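PDB 5MUJ: beta-galactosidase from Bacteroides thetaiotaomicron, which probably hydrolyses an arabinofuranosyl linkage in the plant pectin rhamnogalacturonan II, whose chain B glycan it binds. Local coordinates for residues 60-65 with 123-128; 211-216 with 221-226; 242-247 with 308-313; 274-279 with 283-288. All coordinates share one frame; numbering follows the deposited sequence.

Contact 1 (60-65 with 123-128)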
loop_
_atom_site.group_PDB
_atom_site.type_symbol
_atom_site.label_atom_id
_atom_site.label_comp_id
_atom_site.label_asym_id
_atom_site.label_seq_id
_atom_site.Cartn_x
_atom_site.Cartn_y
_atom_site.Cartn_z
ATOM N N ILE A 60 0.751 -12.969 -3.430
ATOM C CA ILE A 60 0.807 -11.728 -4.204
ATOM C C ILE A 60 -0.004 -10.622 -3.491
ATOM O O ILE A 60 -1.169 -10.838 -3.144
ATOM C CB ILE A 60 0.280 -11.978 -5.643
ATOM C CG1 ILE A 60 1.320 -12.811 -6.415
ATOM C CG2 ILE A 60 -0.012 -10.655 -6.342
ATOM C CD1 ILE A 60 0.882 -13.236 -7.804
ATOM N N ASP A 61 0.577 -9.427 -3.373
ATOM C CA ASP A 61 -0.022 -8.347 -2.574
ATOM C C ASP A 61 0.443 -6.970 -3.050
ATOM O O ASP A 61 1.300 -6.851 -3.970
ATOM C CB ASP A 61 0.395 -8.614 -1.094
ATOM C CG ASP A 61 -0.456 -7.940 -0.037
ATOM O OD1 ASP A 61 -1.207 -6.986 -0.279
ATOM O OD2 ASP A 61 -0.334 -8.395 1.116
ATOM N N CYS A 62 -0.118 -5.939 -2.447
ATOM C CA CYS A 62 0.424 -4.591 -2.443
ATOM C C CYS A 62 0.446 -3.950 -3.820
ATOM O O CYS A 62 1.502 -3.616 -4.309
ATOM C CB CYS A 62 1.853 -4.558 -1.879
ATOM S SG CYS A 62 2.111 -5.171 -0.203
ATOM N N PRO A 63 -0.741 -3.848 -4.477
ATOM C CA PRO A 63 -0.826 -3.155 -5.723
ATOM C C PRO A 63 -0.578 -1.658 -5.694
ATOM O O PRO A 63 -1.072 -0.939 -4.792
ATOM C CB PRO A 63 -2.283 -3.409 -6.157
ATOM C CG PRO A 63 -3.022 -3.490 -4.856
ATOM C CD PRO A 63 -2.078 -4.261 -3.988
ATOM N N THR A 64 0.162 -1.192 -6.693
ATOM C CA THR A 64 0.222 0.217 -7.008
ATOM C C THR A 64 -0.069 0.332 -8.503
ATOM O O THR A 64 0.642 -0.270 -9.316
ATOM C CB THR A 64 1.600 0.828 -6.697
ATOM O OG1 THR A 64 2.004 0.466 -5.380
ATOM C CG2 THR A 64 1.582 2.350 -6.781
ATOM N N VAL A 65 -1.101 1.086 -8.840
ATOM C CA VAL A 65 -1.542 1.188 -10.262
ATOM C C VAL A 65 -1.283 2.581 -10.791
ATOM O O VAL A 65 -1.599 3.582 -10.155
ATOM C CB VAL A 65 -3.025 0.811 -10.493
ATOM C CG1 VAL A 65 -3.447 1.055 -11.973
ATOM C CG2 VAL A 65 -3.285 -0.632 -10.114
ATOM N N GLY A 123 10.193 -5.027 -1.178
ATOM C CA GLY A 123 8.765 -4.848 -1.524
ATOM C C GLY A 123 8.446 -3.397 -1.794
ATOM O O GLY A 123 8.255 -2.605 -0.881
ATOM N N GLY A 124 8.204 -3.043 -3.058
ATOM C CA GLY A 124 8.196 -1.656 -3.491
ATOM C C GLY A 124 6.888 -0.982 -3.829
ATOM O O GLY A 124 5.895 -1.644 -4.230
ATOM N N PHE A 125 6.903 0.359 -3.745
ATOM C CA PHE A 125 5.743 1.206 -3.832
ATOM C C PHE A 125 6.143 2.471 -4.605
ATOM O O PHE A 125 6.784 3.390 -4.112
ATOM C CB PHE A 125 5.196 1.600 -2.478
ATOM C CG PHE A 125 5.084 0.451 -1.517
ATOM C CD1 PHE A 125 4.080 -0.489 -1.623
ATOM C CD2 PHE A 125 6.027 0.307 -0.532
ATOM C CE1 PHE A 125 4.016 -1.557 -0.733
ATOM C CE2 PHE A 125 5.991 -0.741 0.363
ATOM C CZ PHE A 125 4.990 -1.690 0.258
ATOM N N PRO A 126 5.825 2.528 -5.896
ATOM C CA PRO A 126 6.197 3.729 -6.609
ATOM C C PRO A 126 5.801 5.036 -5.915
ATOM O O PRO A 126 4.818 5.079 -5.150
ATOM C CB PRO A 126 5.461 3.558 -7.941
ATOM C CG PRO A 126 5.510 2.096 -8.150
ATOM C CD PRO A 126 5.338 1.475 -6.797
ATOM N N ALA A 127 6.602 6.067 -6.183
ATOM C CA ALA A 127 6.477 7.359 -5.543
ATOM C C ALA A 127 6.086 8.452 -6.495
ATOM O O ALA A 127 6.135 8.297 -7.734
ATOM C CB ALA A 127 7.804 7.717 -4.891
ATOM N N LEU A 128 5.651 9.553 -5.922
ATOM C CA LEU A 128 5.279 10.750 -6.593
ATOM C C LEU A 128 4.123 10.515 -7.600
ATOM O O LEU A 128 4.159 11.031 -8.728
ATOM C CB LEU A 128 6.485 11.369 -7.300
ATOM C CG LEU A 128 7.805 11.445 -6.518
ATOM C CD1 LEU A 128 8.817 12.247 -7.318
ATOM C CD2 LEU A 128 7.642 12.026 -5.124
HETATM O O HOH W 1 3.469 -1.810 -5.415
#
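C62 and T64 on strand 60-65 face F125 and P126 on strand 123-126, the two strands running in nearly the same direction at 24° with axes 7.4 Å apart, a spacing at which no direct backbone hydrogen bond joins them. A water fills part of the gap instead. It donates to C62 O and to G124 O and accepts from T64 OG1 at 2.7 Å, so that three polar groups of two separate strands share one mediator. T64 keeps OG1 anti to its carbonyl carbon (chi1 -49°), which sends the hydroxyl to this water while CB and OG1 both lie 3.8 Å from P126 CD. The T64 side chain and the P126 ring pass one another, pointing opposite ways. Beside them C62 meets the rim of the F125 ring: CB is 3.9 Å from CE1, and SG sits 5.4 Å from the ring centroid, 84° off the normal, a sulfur-aromatic contact at the edge rather than over the face. Next to C62, D61 touches a bound rhamnose and forms salt bridges with K334 and R357. Strands 59-68 and 121-126 each begin a four-stranded antiparallel sheet, and this side-by-side meeting of first strands is characteristic of neighbouring blades around the axis of a five-bladed beta-propeller.

Contact 2 (211-216 with 221-226)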
loop_
_atom_site.group_PDB
_atom_site.type_symbol
_atom_site.label_atom_id
_atom_site.label_comp_id
_atom_site.label_asym_id
_atom_site.label_seq_id
_atom_site.Cartn_x
_atom_site.Cartn_y
_atom_site.Cartn_z
ATOM N N TYR A 211 4.683 11.420 -1.497
ATOM C CA TYR A 211 3.908 12.338 -2.338
ATOM C C TYR A 211 4.695 13.619 -2.613
ATOM O O TYR A 211 5.446 14.059 -1.751
ATOM C CB TYR A 211 2.580 12.657 -1.627
ATOM C CG TYR A 211 1.726 11.418 -1.417
ATOM C CD1 TYR A 211 1.021 10.859 -2.505
ATOM C CD2 TYR A 211 1.619 10.793 -0.186
ATOM C CE1 TYR A 211 0.268 9.708 -2.349
ATOM C CE2 TYR A 211 0.870 9.637 -0.020
ATOM C CZ TYR A 211 0.181 9.099 -1.104
ATOM O OH TYR A 211 -0.555 7.953 -0.901
ATOM N N TRP A 212 4.529 14.204 -3.812
ATOM C CA TRP A 212 5.030 15.546 -4.120
ATOM C C TRP A 212 3.931 16.540 -3.726
ATOM O O TRP A 212 2.870 16.536 -4.306
ATOM C CB TRP A 212 5.385 15.721 -5.614
ATOM C CG TRP A 212 5.758 17.134 -5.954
ATOM C CD1 TRP A 212 6.701 17.904 -5.334
ATOM C CD2 TRP A 212 5.178 17.958 -6.976
ATOM N NE1 TRP A 212 6.749 19.149 -5.910
ATOM C CE2 TRP A 212 5.824 19.212 -6.921
ATOM C CE3 TRP A 212 4.172 17.758 -7.933
ATOM C CZ2 TRP A 212 5.497 20.269 -7.795
ATOM C CZ3 TRP A 212 3.849 18.805 -8.803
ATOM C CH2 TRP A 212 4.510 20.043 -8.724
ATOM N N ASP A 213 4.160 17.335 -2.681
ATOM C CA ASP A 213 3.216 18.354 -2.235
ATOM C C ASP A 213 3.691 19.697 -2.767
ATOM O O ASP A 213 4.559 20.320 -2.189
ATOM C CB ASP A 213 3.121 18.364 -0.700
ATOM C CG ASP A 213 2.128 19.400 -0.179
ATOM O OD1 ASP A 213 1.407 20.041 -0.995
ATOM O OD2 ASP A 213 2.089 19.597 1.048
ATOM N N LYS A 214 3.135 20.128 -3.896
ATOM C CA LYS A 214 3.475 21.423 -4.493
ATOM C C LYS A 214 3.284 22.582 -3.507
ATOM O O LYS A 214 4.095 23.518 -3.445
ATOM C CB LYS A 214 2.618 21.683 -5.740
ATOM N N ASP A 215 2.225 22.486 -2.716
ATOM C CA ASP A 215 1.880 23.538 -1.774
ATOM C C ASP A 215 2.737 23.579 -0.491
ATOM O O ASP A 215 2.595 24.514 0.283
ATOM C CB ASP A 215 0.378 23.469 -1.472
ATOM C CG ASP A 215 -0.465 23.743 -2.711
ATOM O OD1 ASP A 215 -0.190 24.734 -3.407
ATOM O OD2 ASP A 215 -1.379 22.950 -3.019
ATOM N N LYS A 216 3.631 22.607 -0.277
ATOM C CA LYS A 216 4.484 22.545 0.931
ATOM C C LYS A 216 3.677 22.777 2.217
ATOM O O LYS A 216 4.074 23.546 3.131
ATOM C CB LYS A 216 5.665 23.513 0.789
ATOM C CG LYS A 216 6.546 23.187 -0.406
ATOM C CD LYS A 216 7.854 23.962 -0.407
ATOM C CE LYS A 216 8.710 23.580 -1.606
ATOM N NZ LYS A 216 10.012 24.290 -1.618
ATOM N N PRO A 221 8.544 19.731 0.236
ATOM C CA PRO A 221 7.898 19.253 -0.983
ATOM C C PRO A 221 7.603 17.753 -0.990
ATOM O O PRO A 221 6.708 17.334 -1.748
ATOM C CB PRO A 221 8.921 19.600 -2.071
ATOM C CG PRO A 221 10.229 19.513 -1.387
ATOM C CD PRO A 221 9.944 20.107 -0.028
ATOM N N PHE A 222 8.328 16.954 -0.188
ATOM C CA PHE A 222 8.137 15.490 -0.214
ATOM C C PHE A 222 7.579 15.010 1.114
ATOM O O PHE A 222 8.181 15.215 2.167
ATOM C CB PHE A 222 9.432 14.759 -0.619
ATOM C CG PHE A 222 9.931 15.164 -1.984
ATOM C CD1 PHE A 222 9.160 14.912 -3.130
ATOM C CD2 PHE A 222 11.147 15.803 -2.131
ATOM C CE1 PHE A 222 9.609 15.306 -4.382
ATOM C CE2 PHE A 222 11.599 16.183 -3.373
ATOM C CZ PHE A 222 10.840 15.937 -4.500
ATOM N N VAL A 223 6.409 14.391 1.036
ATOM C CA VAL A 223 5.677 13.940 2.201
ATOM C C VAL A 223 5.456 12.459 2.171
ATOM O O VAL A 223 4.778 11.996 1.283
ATOM C CB VAL A 223 4.297 14.653 2.300
ATOM C CG1 VAL A 223 3.490 14.145 3.492
ATOM C CG2 VAL A 223 4.450 16.176 2.338
HETATM N N MSE A 224 5.990 11.728 3.109
HETATM C CA MSE A 224 5.858 10.315 3.202
HETATM C C MSE A 224 4.829 9.901 4.199
HETATM O O MSE A 224 4.857 10.363 5.304
HETATM C CB MSE A 224 7.208 9.707 3.551
HETATM C CG MSE A 224 7.022 8.241 3.685
HETATM SE SE MSE A 224 8.622 7.340 4.460
HETATM C CE MSE A 224 10.039 7.856 3.198
ATOM N N PHE A 225 3.878 9.051 3.800
ATOM C CA PHE A 225 2.900 8.472 4.636
ATOM C C PHE A 225 3.336 7.005 4.773
ATOM O O PHE A 225 3.593 6.317 3.864
ATOM C CB PHE A 225 1.410 8.566 4.140
ATOM C CG PHE A 225 0.723 9.842 4.484
ATOM C CD1 PHE A 225 1.031 10.979 3.830
ATOM C CD2 PHE A 225 -0.195 9.929 5.534
ATOM C CE1 PHE A 225 0.446 12.143 4.142
ATOM C CE2 PHE A 225 -0.779 11.146 5.859
ATOM C CZ PHE A 225 -0.490 12.242 5.123
ATOM N N TYR A 226 3.545 6.570 6.005
ATOM C CA TYR A 226 3.989 5.192 6.256
ATOM C C TYR A 226 3.418 4.611 7.528
ATOM O O TYR A 226 3.056 5.351 8.455
ATOM C CB TYR A 226 5.526 5.053 6.262
ATOM C CG TYR A 226 6.320 5.678 7.407
ATOM C CD1 TYR A 226 6.417 7.062 7.544
ATOM C CD2 TYR A 226 7.047 4.865 8.263
ATOM C CE1 TYR A 226 7.218 7.623 8.541
ATOM C CE2 TYR A 226 7.802 5.417 9.297
ATOM C CZ TYR A 226 7.880 6.800 9.399
ATOM O OH TYR A 226 8.663 7.411 10.375
#
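Y211 and V223 form an antiparallel hydrogen-bonded pair: Y211 N donates to V223 O at 2.8 Å and V223 N returns a bond to Y211 O at 3.0 Å. Beyond the next pair, W212 with F222, D213 N reaches P221 O at 2.7 Å, and a type I turn from D213 to K216 leads the chain away. The side chain of Y211 can be followed outward. CG stands beside the backbone N (chi1 -62°), which carries the ring along the partner strand; CB and CD2 each lie 3.7 Å from V223 O, so this carbonyl borders the base and near side of the ring; CD2 and CE2 then reach F225 CD1, each at 4.1 Å, the two side chains crossing at about a right angle; and OH accepts a hydrogen bond from I276 N of the next sheet. A phenylalanine in its place would probably leave I276 N without that partner. W212 CD1 packs against F222 CE1 at 4.0 Å, the planes meeting obliquely, and K216 CE lies against the ring of P221. Straight backbone bonds thus hold the end of the hairpin, and a single hydroxyl extends its grip to a neighbouring propeller blade, satisfying a backbone N-H that the pairing of strands 274-279 and 283-288 does not use.

Contact 3 (242-247 with 308-313)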
loop_
_atom_site.group_PDB
_atom_site.type_symbol
_atom_site.label_atom_id
_atom_site.label_comp_id
_atom_site.label_asym_id
_atom_site.label_seq_id
_atom_site.Cartn_x
_atom_site.Cartn_y
_atom_site.Cartn_z
ATOM N N VAL A 242 -0.167 4.977 11.513
ATOM C CA VAL A 242 0.239 5.750 10.340
ATOM C C VAL A 242 0.857 7.081 10.759
ATOM O O VAL A 242 0.263 7.834 11.561
ATOM C CB VAL A 242 -0.952 5.987 9.403
ATOM C CG1 VAL A 242 -0.586 6.975 8.328
ATOM C CG2 VAL A 242 -1.410 4.676 8.785
ATOM N N GLY A 243 2.013 7.383 10.178
ATOM C CA GLY A 243 2.682 8.653 10.406
ATOM C C GLY A 243 3.308 9.216 9.172
ATOM O O GLY A 243 3.279 8.603 8.127
ATOM N N ILE A 244 3.883 10.400 9.318
ATOM C CA ILE A 244 4.419 11.217 8.251
ATOM C C ILE A 244 5.917 11.473 8.426
ATOM O O ILE A 244 6.430 11.694 9.582
ATOM C CB ILE A 244 3.661 12.564 8.217
ATOM C CG1 ILE A 244 2.196 12.376 7.766
ATOM C CG2 ILE A 244 4.370 13.590 7.363
ATOM C CD1 ILE A 244 1.356 13.630 7.882
ATOM N N ALA A 245 6.653 11.439 7.325
ATOM C CA ALA A 245 8.055 11.898 7.307
ATOM C C ALA A 245 8.204 12.900 6.207
ATOM O O ALA A 245 7.458 12.818 5.242
ATOM C CB ALA A 245 9.031 10.771 7.129
ATOM N N LEU A 246 9.202 13.762 6.277
ATOM C CA LEU A 246 9.293 14.930 5.425
ATOM C C LEU A 246 10.709 15.074 4.866
ATOM O O LEU A 246 11.677 14.837 5.588
ATOM C CB LEU A 246 8.901 16.187 6.217
ATOM C CG LEU A 246 7.469 16.201 6.801
ATOM C CD1 LEU A 246 7.264 17.283 7.865
ATOM C CD2 LEU A 246 6.391 16.287 5.717
ATOM N N SER A 247 10.809 15.524 3.615
ATOM C CA SER A 247 12.091 15.701 2.918
ATOM C C SER A 247 12.058 16.802 1.875
ATOM O O SER A 247 11.004 17.114 1.305
ATOM C CB SER A 247 12.518 14.394 2.261
ATOM O OG SER A 247 13.795 14.476 1.655
ATOM N N ASP A 308 -5.886 19.148 6.003
ATOM C CA ASP A 308 -4.529 19.577 6.404
ATOM C C ASP A 308 -3.441 18.479 6.496
ATOM O O ASP A 308 -2.338 18.745 6.972
ATOM C CB ASP A 308 -4.621 20.335 7.734
ATOM C CG ASP A 308 -5.013 19.455 8.910
ATOM O OD1 ASP A 308 -4.893 18.216 8.844
ATOM O OD2 ASP A 308 -5.442 20.025 9.934
ATOM N N LEU A 309 -3.766 17.266 6.050
ATOM C CA LEU A 309 -2.888 16.091 6.070
ATOM C C LEU A 309 -2.573 15.500 7.437
ATOM O O LEU A 309 -2.009 14.418 7.488
ATOM C CB LEU A 309 -1.587 16.318 5.283
ATOM C CG LEU A 309 -1.763 16.554 3.784
ATOM C CD1 LEU A 309 -0.435 16.983 3.162
ATOM C CD2 LEU A 309 -2.250 15.293 3.089
ATOM N N VAL A 310 -2.995 16.151 8.530
ATOM C CA VAL A 310 -2.614 15.740 9.885
ATOM C C VAL A 310 -3.801 15.265 10.743
ATOM O O VAL A 310 -3.685 14.287 11.463
ATOM C CB VAL A 310 -1.872 16.891 10.581
ATOM C CG1 VAL A 310 -1.736 16.615 12.068
ATOM C CG2 VAL A 310 -0.504 17.083 9.919
ATOM N N ASN A 311 -4.914 15.981 10.674
ATOM C CA ASN A 311 -6.114 15.645 11.422
ATOM C C ASN A 311 -7.092 14.944 10.495
ATOM O O ASN A 311 -7.569 15.545 9.548
ATOM C CB ASN A 311 -6.739 16.911 11.979
ATOM C CG ASN A 311 -5.808 17.646 12.895
ATOM O OD1 ASN A 311 -5.344 18.722 12.574
ATOM N ND2 ASN A 311 -5.489 17.031 14.010
ATOM N N TRP A 312 -7.373 13.682 10.794
ATOM C CA TRP A 312 -8.115 12.804 9.883
ATOM C C TRP A 312 -9.460 12.485 10.480
ATOM O O TRP A 312 -9.533 12.108 11.626
ATOM C CB TRP A 312 -7.287 11.543 9.647
ATOM C CG TRP A 312 -6.108 11.859 8.771
ATOM C CD1 TRP A 312 -4.839 12.152 9.174
ATOM C CD2 TRP A 312 -6.102 11.966 7.318
ATOM N NE1 TRP A 312 -4.051 12.469 8.080
ATOM C CE2 TRP A 312 -4.784 12.309 6.931
ATOM C CE3 TRP A 312 -7.073 11.783 6.317
ATOM C CZ2 TRP A 312 -4.417 12.514 5.591
ATOM C CZ3 TRP A 312 -6.711 11.967 4.961
ATOM C CH2 TRP A 312 -5.395 12.331 4.610
ATOM N N THR A 313 -10.524 12.640 9.684
ATOM C CA THR A 313 -11.876 12.284 10.117
ATOM C C THR A 313 -12.163 10.922 9.494
ATOM O O THR A 313 -12.045 10.769 8.272
ATOM C CB THR A 313 -12.909 13.303 9.609
ATOM O OG1 THR A 313 -12.617 14.613 10.132
ATOM C CG2 THR A 313 -14.329 12.892 10.014
#
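Where two neighbouring blades of the propeller meet, I244 on strand 242-247, the third of its sheet, touches L309 and V310 in the loop that joins the third and fourth strands of the next. The meeting is small and almost entirely the work of one methyl group. I244 CD1 rests 3.5 Å from L309 O and, more loosely, 4.4 Å from V310 CG2. Its reach follows from an extended side chain: chi2 of 173° sets CD1 anti to CA, so the methyl stands well out from the backbone, toward the loop. The loop holds its own shape through D308. A single carboxylate oxygen, OD1, accepts from V310 N at 2.8 Å, closing an Asx turn, and from N311 N at 2.9 Å. The N311 bond is nearly straight and uses the syn lone pair, whereas V310 N comes from the anti side, 32° out of the carboxylate plane. L309, inside this turn, has a positive phi, and its carbonyl is met by W312 NE1 at 2.9 Å from above the carbonyl plane, a bent approach away from the lone pairs. The indole in turn packs on Y283 and M285 of strand 282-290. L309 O is therefore approached by an indole N-H from its own loop and by an isoleucine methyl from the other blade. No hydrogen bond crosses between the segments, so van der Waals packing alone joins them directly, against a turn whose polar groups are tied locally.

Contact 4 (274-279 with 283-288)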
loop_
_atom_site.group_PDB
_atom_site.type_symbol
_atom_site.label_atom_id
_atom_site.label_comp_id
_atom_site.label_asym_id
_atom_site.label_seq_id
_atom_site.Cartn_x
_atom_site.Cartn_y
_atom_site.Cartn_z
ATOM N N ALA A 274 -1.792 3.482 3.933
ATOM C CA ALA A 274 -2.385 4.736 3.577
ATOM C C ALA A 274 -2.099 5.059 2.108
ATOM O O ALA A 274 -0.945 5.011 1.661
ATOM C CB ALA A 274 -1.914 5.866 4.486
ATOM N N HIS A 275 -3.185 5.381 1.408
ATOM C CA HIS A 275 -3.217 5.713 -0.026
ATOM C C HIS A 275 -4.072 6.959 -0.149
ATOM O O HIS A 275 -5.280 6.906 0.067
ATOM C CB HIS A 275 -3.759 4.509 -0.848
ATOM C CG HIS A 275 -4.191 4.828 -2.258
ATOM N ND1 HIS A 275 -3.356 5.403 -3.192
ATOM C CD2 HIS A 275 -5.370 4.603 -2.889
ATOM C CE1 HIS A 275 -4.013 5.531 -4.350
ATOM N NE2 HIS A 275 -5.236 5.061 -4.182
ATOM N N ILE A 276 -3.432 8.077 -0.472
ATOM C CA ILE A 276 -4.043 9.418 -0.468
ATOM C C ILE A 276 -4.282 9.964 -1.877
ATOM O O ILE A 276 -3.380 9.966 -2.709
ATOM C CB ILE A 276 -3.176 10.422 0.323
ATOM C CG1 ILE A 276 -2.979 9.892 1.750
ATOM C CG2 ILE A 276 -3.841 11.812 0.359
ATOM C CD1 ILE A 276 -2.196 10.804 2.643
ATOM N N GLN A 277 -5.518 10.419 -2.123
ATOM C CA GLN A 277 -5.840 11.194 -3.314
ATOM C C GLN A 277 -6.500 12.506 -2.924
ATOM O O GLN A 277 -7.089 12.616 -1.854
ATOM C CB GLN A 277 -6.747 10.370 -4.223
ATOM C CG GLN A 277 -5.978 9.192 -4.791
ATOM C CD GLN A 277 -6.719 8.462 -5.860
ATOM O OE1 GLN A 277 -7.183 9.067 -6.839
ATOM N NE2 GLN A 277 -6.825 7.141 -5.694
ATOM N N LYS A 278 -6.337 13.514 -3.766
ATOM C CA LYS A 278 -6.892 14.828 -3.519
ATOM C C LYS A 278 -8.146 14.955 -4.383
ATOM O O LYS A 278 -8.097 14.697 -5.586
ATOM C CB LYS A 278 -5.871 15.904 -3.851
ATOM C CG LYS A 278 -6.123 17.214 -3.114
ATOM C CD LYS A 278 -5.181 18.317 -3.577
ATOM C CE LYS A 278 -5.770 19.694 -3.345
ATOM N NZ LYS A 278 -4.718 20.738 -3.414
HETATM N N MSE A 279 -9.264 15.276 -3.732
HETATM C CA MSE A 279 -10.545 15.419 -4.376
HETATM C C MSE A 279 -11.076 16.770 -4.005
HETATM O O MSE A 279 -11.697 16.957 -2.945
HETATM C CB MSE A 279 -11.354 14.233 -3.892
HETATM C CG MSE A 279 -12.706 14.166 -4.551
HETATM SE SE MSE A 279 -13.756 12.933 -3.455
HETATM C CE MSE A 279 -12.927 11.211 -3.918
ATOM N N TYR A 283 -8.396 15.918 1.060
ATOM C CA TYR A 283 -7.600 14.702 0.893
ATOM C C TYR A 283 -8.402 13.541 1.420
ATOM O O TYR A 283 -9.020 13.651 2.490
ATOM C CB TYR A 283 -6.269 14.774 1.674
ATOM C CG TYR A 283 -5.348 15.855 1.185
ATOM C CD1 TYR A 283 -4.579 15.680 0.023
ATOM C CD2 TYR A 283 -5.228 17.059 1.877
ATOM C CE1 TYR A 283 -3.720 16.671 -0.414
ATOM C CE2 TYR A 283 -4.406 18.059 1.413
ATOM C CZ TYR A 283 -3.657 17.857 0.273
ATOM O OH TYR A 283 -2.830 18.861 -0.159
ATOM N N VAL A 284 -8.402 12.439 0.658
ATOM C CA VAL A 284 -9.028 11.206 1.055
ATOM C C VAL A 284 -7.964 10.141 1.241
ATOM O O VAL A 284 -7.169 9.891 0.335
ATOM C CB VAL A 284 -10.035 10.753 -0.025
ATOM C CG1 VAL A 284 -10.682 9.423 0.370
ATOM C CG2 VAL A 284 -11.060 11.847 -0.190
HETATM N N MSE A 285 -7.924 9.530 2.423
HETATM C CA MSE A 285 -7.020 8.459 2.687
HETATM C C MSE A 285 -7.807 7.191 2.637
HETATM O O MSE A 285 -8.657 6.940 3.494
HETATM C CB MSE A 285 -6.390 8.595 4.084
HETATM C CG MSE A 285 -5.419 7.471 4.371
HETATM SE SE MSE A 285 -5.066 7.321 6.281
HETATM C CE MSE A 285 -3.920 8.894 6.445
ATOM N N PHE A 286 -7.471 6.366 1.649
ATOM C CA PHE A 286 -7.888 4.974 1.638
ATOM C C PHE A 286 -6.900 4.240 2.532
ATOM O O PHE A 286 -5.688 4.451 2.406
ATOM C CB PHE A 286 -7.858 4.424 0.198
ATOM C CG PHE A 286 -8.799 5.127 -0.717
ATOM C CD1 PHE A 286 -10.154 4.836 -0.660
ATOM C CD2 PHE A 286 -8.366 6.142 -1.564
ATOM C CE1 PHE A 286 -11.043 5.465 -1.535
ATOM C CE2 PHE A 286 -9.256 6.791 -2.396
ATOM C CZ PHE A 286 -10.613 6.480 -2.328
ATOM N N TYR A 287 -7.418 3.407 3.423
ATOM C CA TYR A 287 -6.562 2.629 4.341
ATOM C C TYR A 287 -7.211 1.298 4.661
ATOM O O TYR A 287 -8.444 1.132 4.478
ATOM C CB TYR A 287 -6.281 3.457 5.606
ATOM C CG TYR A 287 -7.413 3.547 6.576
ATOM C CD1 TYR A 287 -7.536 2.605 7.607
ATOM C CD2 TYR A 287 -8.350 4.575 6.501
ATOM C CE1 TYR A 287 -8.583 2.694 8.530
ATOM C CE2 TYR A 287 -9.389 4.672 7.419
ATOM C CZ TYR A 287 -9.488 3.721 8.429
ATOM O OH TYR A 287 -10.524 3.819 9.321
ATOM N N PHE A 288 -6.418 0.351 5.148
ATOM C CA PHE A 288 -6.935 -0.908 5.683
ATOM C C PHE A 288 -6.744 -0.963 7.180
ATOM O O PHE A 288 -5.824 -0.312 7.772
ATOM C CB PHE A 288 -6.335 -2.185 5.073
ATOM C CG PHE A 288 -5.078 -2.746 5.745
ATOM C CD1 PHE A 288 -3.797 -2.239 5.439
ATOM C CD2 PHE A 288 -5.135 -3.838 6.613
ATOM C CE1 PHE A 288 -2.665 -2.778 5.976
ATOM C CE2 PHE A 288 -3.960 -4.342 7.247
ATOM C CZ PHE A 288 -2.742 -3.826 6.893
#
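H275 and F286, and then Q277 and V284, are antiparallel hydrogen-bonded pairs, each closed by two backbone bonds. V284 N donates to Q277 O at 2.8 Å with an N-H...O angle of 178°, the donor also lying nearly in line with the carbonyl, while Q277 N returns a longer bond to V284 O at 3.0 Å; F286 N to H275 O is 2.8 Å. On the side of the sheet that bears these pairs, H275 and F286 lie side by side, CD2 to CD2 at 3.6 Å, the ring planes 30° apart and displaced, so that little of one ring covers the other. Q277 NE2 stands 4.1 Å from F286 CE2, and its amide is held by Y137 and V337. On the other side, K278 is extended with CG anti to the backbone N (chi1 -156°), which takes its methylenes obliquely across the CD1-CE1 side of the Y283 ring, CG 3.7 Å from CE1. I276 CG2 adds a contact to Y283 CD1 at 4.0 Å. Losing the ring of Y283 to an alanine is likely to open a gap beside I276 and leave the aliphatic part of K278 without its support. Farther along, A274 CB packs on CG and SE of selenomethionine M285. This is a tight beta hairpin, made of the first two strands of a propeller blade.

From the N terminus, contact 1 comes first, closing a loop of 57 residues and joining the first strands of two successive blades. Contact 2 follows in series as a short hairpin closure in the next blade; L128 of contact 1 packs on F222 there. Contact 3 then spans 60 residues, from the third strand of that same blade to the loop of the following one, and contact 4, a hairpin, falls wholly within this span. Contacts 2 and 3 share a sheet, since M224 and Y226 pair with A245 and G243. W312 and L309 of contact 3 pack on contact 4, and F225 of contact 2 on I276. Contacts 1 and 4 stay apart, nearest atoms about 7 Å away.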